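Local coordinates for phosphocarrier protein HPr (Mycoplasma capricolum, PDB 1PCH) that carries phosphoryl groups on an active-site histidine as the general, non-sugar-specific component of the phosphoenolpyruvate-dependent sugar phosphotransferase system, at residues K23-F28 against G41-I46. Residues are numbered along the deposited sequence; the frame is centred on the assembly and turned at random.
Sequences KEASKF and GNLKSI. With SO4 (sulfate ion), chain B.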
loop_
_atom_site.group_PDB
_atom_site.type_symbol
_atom_site.label_atom_id
_atom_site.label_comp_id
_atom_site.label_asym_id
_atom_site.label_seq_id
_atom_site.Cartn_x
_atom_site.Cartn_y
_atom_site.Cartn_z
ATOM N N LYS A 23 -1.869 -8.604 -3.820
ATOM C CA LYS A 23 -1.341 -9.539 -4.814
ATOM C C LYS A 23 0.074 -9.143 -5.207
ATOM O O LYS A 23 1.002 -9.919 -5.366
ATOM C CB LYS A 23 -2.241 -9.465 -6.076
ATOM C CG LYS A 23 -1.543 -10.110 -7.293
ATOM C CD LYS A 23 -2.441 -10.103 -8.500
ATOM C CE LYS A 23 -1.865 -10.842 -9.690
ATOM N NZ LYS A 23 -2.524 -10.421 -10.970
ATOM N N GLU A 24 0.201 -7.847 -5.504
ATOM C CA GLU A 24 1.490 -7.329 -5.943
ATOM C C GLU A 24 2.535 -7.422 -4.875
ATOM O O GLU A 24 3.654 -7.892 -5.089
ATOM C CB GLU A 24 1.370 -5.902 -6.471
ATOM C CG GLU A 24 2.731 -5.462 -7.050
ATOM C CD GLU A 24 2.838 -5.940 -8.499
ATOM O OE1 GLU A 24 1.821 -6.469 -9.018
ATOM O OE2 GLU A 24 3.894 -5.695 -9.086
ATOM N N ALA A 25 2.161 -7.001 -3.644
ATOM C CA ALA A 25 3.132 -7.107 -2.559
ATOM C C ALA A 25 3.591 -8.524 -2.307
ATOM O O ALA A 25 4.734 -8.751 -1.949
ATOM C CB ALA A 25 2.480 -6.531 -1.286
ATOM N N SER A 26 2.680 -9.502 -2.489
ATOM C CA SER A 26 2.962 -10.893 -2.165
ATOM C C SER A 26 4.029 -11.551 -2.996
ATOM O O SER A 26 4.513 -12.641 -2.705
ATOM C CB SER A 26 1.660 -11.730 -2.312
ATOM O OG SER A 26 0.802 -11.335 -1.240
ATOM N N LYS A 27 4.433 -10.864 -4.051
ATOM C CA LYS A 27 5.433 -11.348 -4.957
ATOM C C LYS A 27 6.840 -11.178 -4.441
ATOM O O LYS A 27 7.773 -11.770 -4.991
ATOM C CB LYS A 27 5.317 -10.473 -6.265
ATOM C CG LYS A 27 3.870 -10.476 -6.786
ATOM C CD LYS A 27 3.808 -9.535 -7.999
ATOM C CE LYS A 27 2.762 -9.993 -9.013
ATOM N NZ LYS A 27 2.953 -9.144 -10.296
ATOM N N PHE A 28 7.025 -10.272 -3.510
ATOM C CA PHE A 28 8.257 -9.834 -2.953
ATOM C C PHE A 28 8.634 -10.553 -1.670
ATOM O O PHE A 28 7.843 -10.851 -0.799
ATOM C CB PHE A 28 8.214 -8.309 -2.695
ATOM C CG PHE A 28 7.956 -7.566 -4.016
ATOM C CD1 PHE A 28 9.011 -7.370 -4.884
ATOM C CD2 PHE A 28 6.708 -7.106 -4.364
ATOM C CE1 PHE A 28 8.854 -6.733 -6.084
ATOM C CE2 PHE A 28 6.537 -6.463 -5.589
ATOM C CZ PHE A 28 7.589 -6.280 -6.436
ATOM N N GLY A 41 0.155 -2.165 9.042
ATOM C CA GLY A 41 -0.366 -3.441 8.560
ATOM C C GLY A 41 0.574 -4.075 7.530
ATOM O O GLY A 41 1.482 -3.424 7.009
ATOM N N ASN A 42 0.344 -5.345 7.290
ATOM C CA ASN A 42 1.126 -6.103 6.292
ATOM C C ASN A 42 0.349 -5.946 4.976
ATOM O O ASN A 42 -0.808 -6.318 4.861
ATOM C CB ASN A 42 1.321 -7.514 6.758
ATOM C CG ASN A 42 1.971 -8.428 5.757
ATOM O OD1 ASN A 42 2.290 -8.029 4.653
ATOM N ND2 ASN A 42 2.172 -9.684 6.137
ATOM N N LEU A 43 1.035 -5.355 4.005
ATOM C CA LEU A 43 0.424 -5.025 2.738
ATOM C C LEU A 43 0.084 -6.258 1.918
ATOM O O LEU A 43 -0.699 -6.206 0.970
ATOM C CB LEU A 43 1.238 -4.001 1.994
ATOM C CG LEU A 43 0.637 -3.321 0.792
ATOM C CD1 LEU A 43 -0.596 -2.540 0.995
ATOM C CD2 LEU A 43 1.684 -2.673 -0.079
ATOM N N LYS A 44 0.696 -7.371 2.338
ATOM C CA LYS A 44 0.458 -8.632 1.660
ATOM C C LYS A 44 -0.861 -9.255 2.062
ATOM O O LYS A 44 -1.345 -10.183 1.428
ATOM C CB LYS A 44 1.618 -9.620 1.937
ATOM C CG LYS A 44 2.946 -9.144 1.411
ATOM C CD LYS A 44 4.084 -10.046 1.838
ATOM C CE LYS A 44 5.368 -9.649 1.099
ATOM N NZ LYS A 44 6.490 -10.564 1.508
ATOM N N SER A 45 -1.433 -8.752 3.148
ATOM C CA SER A 45 -2.706 -9.260 3.644
ATOM C C SER A 45 -3.862 -8.319 3.300
ATOM O O SER A 45 -3.939 -7.202 3.824
ATOM C CB SER A 45 -2.647 -9.423 5.164
ATOM O OG SER A 45 -3.935 -9.569 5.729
ATOM N N ILE A 46 -4.799 -8.803 2.492
ATOM C CA ILE A 46 -5.941 -7.974 2.141
ATOM C C ILE A 46 -6.783 -7.657 3.369
ATOM O O ILE A 46 -7.326 -6.589 3.515
ATOM C CB ILE A 46 -6.842 -8.596 1.066
ATOM C CG1 ILE A 46 -8.094 -7.698 0.823
ATOM C CG2 ILE A 46 -7.330 -9.973 1.479
ATOM C CD1 ILE A 46 -8.603 -7.870 -0.591
HETATM S S SO4 B . -5.072 -12.504 3.283
HETATM O O1 SO4 B . -5.743 -13.801 2.878
HETATM O O2 SO4 B . -4.730 -11.747 2.024
HETATM O O3 SO4 B . -5.953 -11.737 4.173
HETATM O O4 SO4 B . -3.779 -12.857 3.972
#
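K44 NZ donates to the carbonyl oxygen of F28, K44 NZ to F28 O 2.7 Å, the sole hydrogen bond between 23-28 and 41-46. The C=O...N angle of 157° means that the ammonium approaches the oxygen nearly end-on. A second carbonyl, that of S30, also accepts from NZ, so one ammonium bridges two carbonyls of the chain that follows helix 15-25. Its reach follows from its shape: CG lies anti to the carbonyl carbon (chi1 -63°), and beyond CG the chain is extended. The aliphatic part runs alongside A25, with K44 CG 3.8 Å from A25 CB and K44 CE 3.2 Å from A25 O. That same oxygen accepts the backbone N-H of F28 within the type I turn A25-F28. A25 CB also meets L43 CD2 at 4.1 Å, a small apolar contact. S26 OG bonds back to A22 O and merely borders K44.

The backbone at K44 takes part in an Asx turn: N42 OD1 accepts K44 N-H from above the amide plane (46° out of it), N to OD1 2.9 Å. A type I turn N42-S45 leads to S45, whose OG accepts N48 N-H as the N-cap of helix 46-52. A sulfate, probably from the crystallisation liquor, accepts from I46 N (to SO4 O2, 3.0 Å) and M47 N, and weakly from S45 OG. S45, unmodified here, is the predicted phosphorylation site of HPrK/P, so the ion may mimic a phosphate there.

In the HPr fold, helices packed on one face of a four-stranded antiparallel sheet, the contact joins the C-terminal end of helix 15-25 to the link between strand 39-42 and helix 46-52. A25 and L43 both touch I32 of strand 31-36, while F28 and E24 pack against helix 69-82.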